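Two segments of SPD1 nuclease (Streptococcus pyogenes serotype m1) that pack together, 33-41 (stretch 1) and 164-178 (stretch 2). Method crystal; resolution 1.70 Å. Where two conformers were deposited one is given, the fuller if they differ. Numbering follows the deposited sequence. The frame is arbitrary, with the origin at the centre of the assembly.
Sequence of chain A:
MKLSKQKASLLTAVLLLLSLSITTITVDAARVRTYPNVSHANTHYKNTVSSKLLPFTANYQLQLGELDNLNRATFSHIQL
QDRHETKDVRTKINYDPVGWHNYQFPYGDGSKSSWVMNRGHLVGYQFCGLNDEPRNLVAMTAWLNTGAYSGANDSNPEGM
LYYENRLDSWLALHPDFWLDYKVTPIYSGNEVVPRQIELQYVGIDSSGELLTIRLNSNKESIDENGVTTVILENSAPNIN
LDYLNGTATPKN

Stretch 1 33-41: RTYPNVSHA
Stretch 2 (164-178) ENRLDSWLALHPDFW

An irregular N-terminal segment lies along a helix in this contact, held by one direct hydrogen bond, two water bridges and a run of aromatic and aliphatic side chains, with 610 Å² buried between the two sides.

Stretch 2 is helical from an earlier point in the chain through L173, with regular i to i+4 backbone bonds; H174 breaks the helix at phi/psi -131/64°, and a type I turn from H174 to F177 follows, closed by F177 N to H174 O at 2.9 Å. Stretch 1 is extended at T34 and Y35 (phi/psi -119/156° and -121/151°), makes a type II turn from Y35 to V38 with N37 at 66/34°, and enters a strand at S39. The register is set by T34 CA opposite S169 CA at 5.8 Å and Y35 CA opposite R166 CA at 6.7 Å. Beyond the turn the segment runs toward the C-terminal end of stretch 2, so that V38 meets R166 and W170, and H40 reaches W170, H174 and F177.

S169 is the polar anchor. Its side chain is short, points toward stretch 1 and takes chi1 t, so S169 OG donates to R33 O at 2.5 Å while accepting from water 1 at 2.6 Å. The same water accepts from Y35 N at 2.9 Å, so a single small hydroxyl engages the backbone on both flanks of T34, once directly and once through water. A second bridge serves the turn: water 2 donates to P36 O at 2.7 Å and accepts from R166 NE at 2.9 Å.

Y35, with the largest area covered here, uses chi1 m and chi2 -91° to turn its ring against the R166 side of the helix. R166, chi1 m, carries its CG over one face of the Y35 ring, 3.9 Å from the centroid; chi2 and chi3 t extend the chain, and chi4 at 70° turns the guanidinium so that Y35 CD1 lies over its face, 3.4 Å from R166 NH2. Arginine suits this buried place because its methylene chain covers an aromatic ring while its polar end meets water. S169 CB sits at the ring edge, 3.9 Å from Y35 CD2, and Y35 OH reaches N165 CB at 3.3 Å.

Aliphatic groups fill in around these. V38, chi1 t, places CG2 3.9 Å from R166 CG and CG1 4.3 Å from W170 CB; before the turn, T34 CG2 meets L173 CD1 at 3.9 Å, near the C-terminal end of the helix.

H40, chi1 p and chi2 90°, points into an aromatic cluster. Its edge faces the H174 ring, centroids 4.7 Å apart and planes at 80°, and H40 NE2 lies 4.0 Å from F177 CE2 at the phenyl edge. W170, chi1 t and chi2 80°, leaves its CA sideways, but the end of its indole comes nearer to stretch 1. H174, chi1 m and chi2 89°, is steadied by its own ND1 donating to W170 O at 2.9 Å, which fixes the face that H40 meets.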

# COMPACT_ATOMS: atom_id res chain seq x y z
N ARG A 33 -16.02 -3.56 9.44
CA ARG A 33 -16.82 -2.48 8.80
C ARG A 33 -16.08 -1.15 8.96
O ARG A 33 -15.42 -0.73 8.01
CB ARG A 33 -18.26 -2.41 9.34
CG ARG A 33 -19.27 -1.85 8.35
CD ARG A 33 -19.90 -0.59 8.90
N THR A 34 -16.17 -0.52 10.15
CA THR A 34 -15.54 0.81 10.41
C THR A 34 -14.45 0.93 11.52
O THR A 34 -14.40 0.16 12.48
CB THR A 34 -16.56 1.97 10.59
OG1 THR A 34 -17.05 1.97 11.94
CG2 THR A 34 -17.73 1.89 9.59
N TYR A 35 -13.62 1.95 11.36
CA TYR A 35 -12.53 2.27 12.28
C TYR A 35 -12.83 3.71 12.75
O TYR A 35 -13.42 4.47 12.02
CB TYR A 35 -11.18 2.21 11.53
CG TYR A 35 -10.78 0.79 11.16
CD1 TYR A 35 -10.00 0.04 12.03
CD2 TYR A 35 -11.19 0.23 9.96
CE1 TYR A 35 -9.67 -1.28 11.75
CE2 TYR A 35 -10.82 -1.08 9.62
CZ TYR A 35 -10.09 -1.82 10.53
OH TYR A 35 -9.74 -3.13 10.25
N PRO A 36 -12.40 4.06 13.96
CA PRO A 36 -12.55 5.45 14.42
C PRO A 36 -11.74 6.41 13.53
O PRO A 36 -10.56 6.14 13.19
CB PRO A 36 -11.99 5.40 15.86
CG PRO A 36 -11.00 4.28 15.85
CD PRO A 36 -11.64 3.24 14.93
N ASN A 37 -12.36 7.53 13.18
CA ASN A 37 -11.60 8.66 12.66
C ASN A 37 -10.98 8.37 11.32
O ASN A 37 -9.91 8.91 10.97
CB ASN A 37 -10.56 9.13 13.68
CG ASN A 37 -11.22 9.65 14.95
OD1 ASN A 37 -10.82 9.28 16.06
ND2 ASN A 37 -12.27 10.43 14.79
N VAL A 38 -11.66 7.57 10.53
CA VAL A 38 -11.32 7.46 9.12
C VAL A 38 -12.30 8.32 8.31
O VAL A 38 -13.51 8.17 8.43
CB VAL A 38 -11.30 5.99 8.65
CG1 VAL A 38 -11.24 5.91 7.12
CG2 VAL A 38 -10.15 5.24 9.35
N SER A 39 -11.78 9.25 7.52
CA SER A 39 -12.69 10.21 6.87
C SER A 39 -12.03 10.67 5.59
O SER A 39 -10.88 10.26 5.29
CB SER A 39 -12.89 11.43 7.85
OG SER A 39 -11.64 12.16 8.00
N HIS A 40 -12.68 11.58 4.87
CA HIS A 40 -12.02 12.24 3.73
C HIS A 40 -12.56 13.66 3.67
O HIS A 40 -13.62 13.91 4.22
CB HIS A 40 -12.32 11.52 2.39
CG HIS A 40 -13.75 11.54 1.96
ND1 HIS A 40 -14.28 12.54 1.16
CD2 HIS A 40 -14.72 10.62 2.09
CE1 HIS A 40 -15.55 12.25 0.88
NE2 HIS A 40 -15.85 11.11 1.47
N ALA A 41 -11.88 14.51 2.91
CA ALA A 41 -12.37 15.83 2.61
C ALA A 41 -12.23 16.07 1.11
O ALA A 41 -11.20 15.71 0.48
CB ALA A 41 -11.53 16.86 3.45
N GLU A 164 -4.11 -0.43 4.94
CA GLU A 164 -4.95 -1.07 3.92
C GLU A 164 -6.34 -1.45 4.45
O GLU A 164 -7.31 -1.24 3.76
CB GLU A 164 -4.24 -2.32 3.38
CG GLU A 164 -3.03 -1.88 2.49
CD GLU A 164 -2.37 -3.07 1.77
OE1 GLU A 164 -1.63 -2.77 0.80
OE2 GLU A 164 -2.61 -4.25 2.17
N ASN A 165 -6.45 -1.94 5.69
CA ASN A 165 -7.78 -2.22 6.24
C ASN A 165 -8.62 -0.94 6.35
O ASN A 165 -9.85 -0.95 6.14
CB ASN A 165 -7.70 -2.90 7.63
CG ASN A 165 -7.50 -4.44 7.55
OD1 ASN A 165 -7.51 -5.18 8.60
ND2 ASN A 165 -7.31 -4.92 6.35
N ARG A 166 -7.98 0.15 6.70
CA ARG A 166 -8.77 1.38 6.83
C ARG A 166 -9.15 1.92 5.47
O ARG A 166 -10.27 2.44 5.33
CB ARG A 166 -7.97 2.39 7.65
CG ARG A 166 -7.96 2.03 9.14
CD ARG A 166 -7.00 2.86 9.94
NE ARG A 166 -7.17 2.54 11.40
CZ ARG A 166 -6.80 1.38 11.96
NH1 ARG A 166 -6.18 0.40 11.30
NH2 ARG A 166 -7.03 1.17 13.26
N LEU A 167 -8.24 1.83 4.48
CA LEU A 167 -8.58 2.20 3.10
C LEU A 167 -9.75 1.33 2.55
O LEU A 167 -10.67 1.85 1.87
CB LEU A 167 -7.33 2.05 2.22
CG LEU A 167 -6.28 3.15 2.46
CD1 LEU A 167 -5.02 2.69 1.69
CD2 LEU A 167 -6.89 4.50 1.96
N ASP A 168 -9.73 0.05 2.93
CA ASP A 168 -10.81 -0.90 2.53
C ASP A 168 -12.14 -0.45 3.16
O ASP A 168 -13.16 -0.39 2.48
CB ASP A 168 -10.40 -2.30 3.02
CG ASP A 168 -11.47 -3.33 2.79
OD1 ASP A 168 -11.91 -3.44 1.66
OD2 ASP A 168 -11.77 -4.08 3.73
N SER A 169 -12.08 -0.02 4.40
CA SER A 169 -13.30 0.48 5.07
C SER A 169 -13.85 1.72 4.43
O SER A 169 -15.05 1.81 4.18
CB SER A 169 -13.03 0.77 6.54
OG SER A 169 -14.23 1.29 7.10
N TRP A 170 -12.97 2.61 4.01
CA TRP A 170 -13.34 3.81 3.31
C TRP A 170 -13.98 3.45 1.98
O TRP A 170 -15.01 4.05 1.60
CB TRP A 170 -12.09 4.71 3.09
CG TRP A 170 -12.45 6.03 2.43
CD1 TRP A 170 -12.98 7.17 3.03
CD2 TRP A 170 -12.44 6.28 1.05
NE1 TRP A 170 -13.23 8.13 2.07
CE2 TRP A 170 -12.90 7.60 0.84
CE3 TRP A 170 -12.03 5.52 -0.06
CZ2 TRP A 170 -12.91 8.18 -0.42
CZ3 TRP A 170 -12.05 6.07 -1.30
CH2 TRP A 170 -12.54 7.38 -1.49
N LEU A 171 -13.35 2.53 1.23
CA LEU A 171 -13.93 2.11 -0.02
C LEU A 171 -15.32 1.54 0.15
O LEU A 171 -16.24 1.88 -0.63
CB LEU A 171 -13.04 1.05 -0.69
CG LEU A 171 -11.90 1.56 -1.50
CD1 LEU A 171 -11.09 0.34 -2.04
CD2 LEU A 171 -12.38 2.52 -2.70
N ALA A 172 -15.50 0.69 1.17
CA ALA A 172 -16.79 0.01 1.38
C ALA A 172 -17.89 1.06 1.74
O ALA A 172 -19.09 0.93 1.37
CB ALA A 172 -16.68 -0.99 2.50
N LEU A 173 -17.49 2.12 2.46
CA LEU A 173 -18.43 3.18 2.87
C LEU A 173 -18.77 4.10 1.74
O LEU A 173 -19.75 4.85 1.82
CB LEU A 173 -17.82 4.01 4.01
CG LEU A 173 -17.85 3.25 5.34
CD1 LEU A 173 -16.89 3.94 6.35
CD2 LEU A 173 -19.32 3.20 5.88
N HIS A 174 -17.95 4.10 0.69
CA HIS A 174 -18.14 5.04 -0.42
C HIS A 174 -18.10 4.29 -1.76
O HIS A 174 -17.15 4.47 -2.54
CB HIS A 174 -17.04 6.14 -0.42
CG HIS A 174 -17.00 6.97 0.84
ND1 HIS A 174 -16.24 6.61 1.93
CD2 HIS A 174 -17.74 8.04 1.23
CE1 HIS A 174 -16.52 7.41 2.95
NE2 HIS A 174 -17.41 8.30 2.55
N PRO A 175 -19.07 3.39 -2.01
CA PRO A 175 -18.96 2.43 -3.10
C PRO A 175 -18.91 3.06 -4.48
O PRO A 175 -18.56 2.37 -5.44
CB PRO A 175 -20.22 1.56 -2.95
CG PRO A 175 -21.23 2.47 -2.23
CD PRO A 175 -20.34 3.20 -1.23
N ASP A 176 -19.27 4.35 -4.59
CA ASP A 176 -19.20 5.01 -5.87
C ASP A 176 -17.88 5.74 -6.10
O ASP A 176 -17.65 6.22 -7.22
CB ASP A 176 -20.38 5.98 -6.05
CG ASP A 176 -21.74 5.26 -6.12
OD1 ASP A 176 -21.88 4.25 -6.88
OD2 ASP A 176 -22.63 5.64 -5.32
N PHE A 177 -17.04 5.81 -5.07
CA PHE A 177 -15.78 6.55 -5.18
C PHE A 177 -14.63 5.57 -5.46
O PHE A 177 -14.77 4.34 -5.35
CB PHE A 177 -15.47 7.33 -3.89
CG PHE A 177 -16.46 8.48 -3.62
CD1 PHE A 177 -17.29 8.93 -4.63
CD2 PHE A 177 -16.46 9.13 -2.36
CE1 PHE A 177 -18.18 10.03 -4.39
CE2 PHE A 177 -17.34 10.25 -2.15
CZ PHE A 177 -18.16 10.66 -3.17
N TRP A 178 -13.50 6.15 -5.87
CA TRP A 178 -12.33 5.32 -6.26
C TRP A 178 -11.20 5.60 -5.29
O TRP A 178 -11.10 6.70 -4.76
CB TRP A 178 -11.82 5.76 -7.62
CG TRP A 178 -12.85 5.52 -8.70
CD1 TRP A 178 -13.95 6.30 -9.01
CD2 TRP A 178 -12.87 4.41 -9.61
NE1 TRP A 178 -14.69 5.70 -10.05
CE2 TRP A 178 -14.04 4.54 -10.43
CE3 TRP A 178 -12.04 3.27 -9.78
CZ2 TRP A 178 -14.35 3.61 -11.43
CZ3 TRP A 178 -12.34 2.38 -10.80
CH2 TRP A 178 -13.51 2.53 -11.58
O HOH W 1 -13.96 3.32 8.78
O HOH W 2 -8.39 4.59 12.98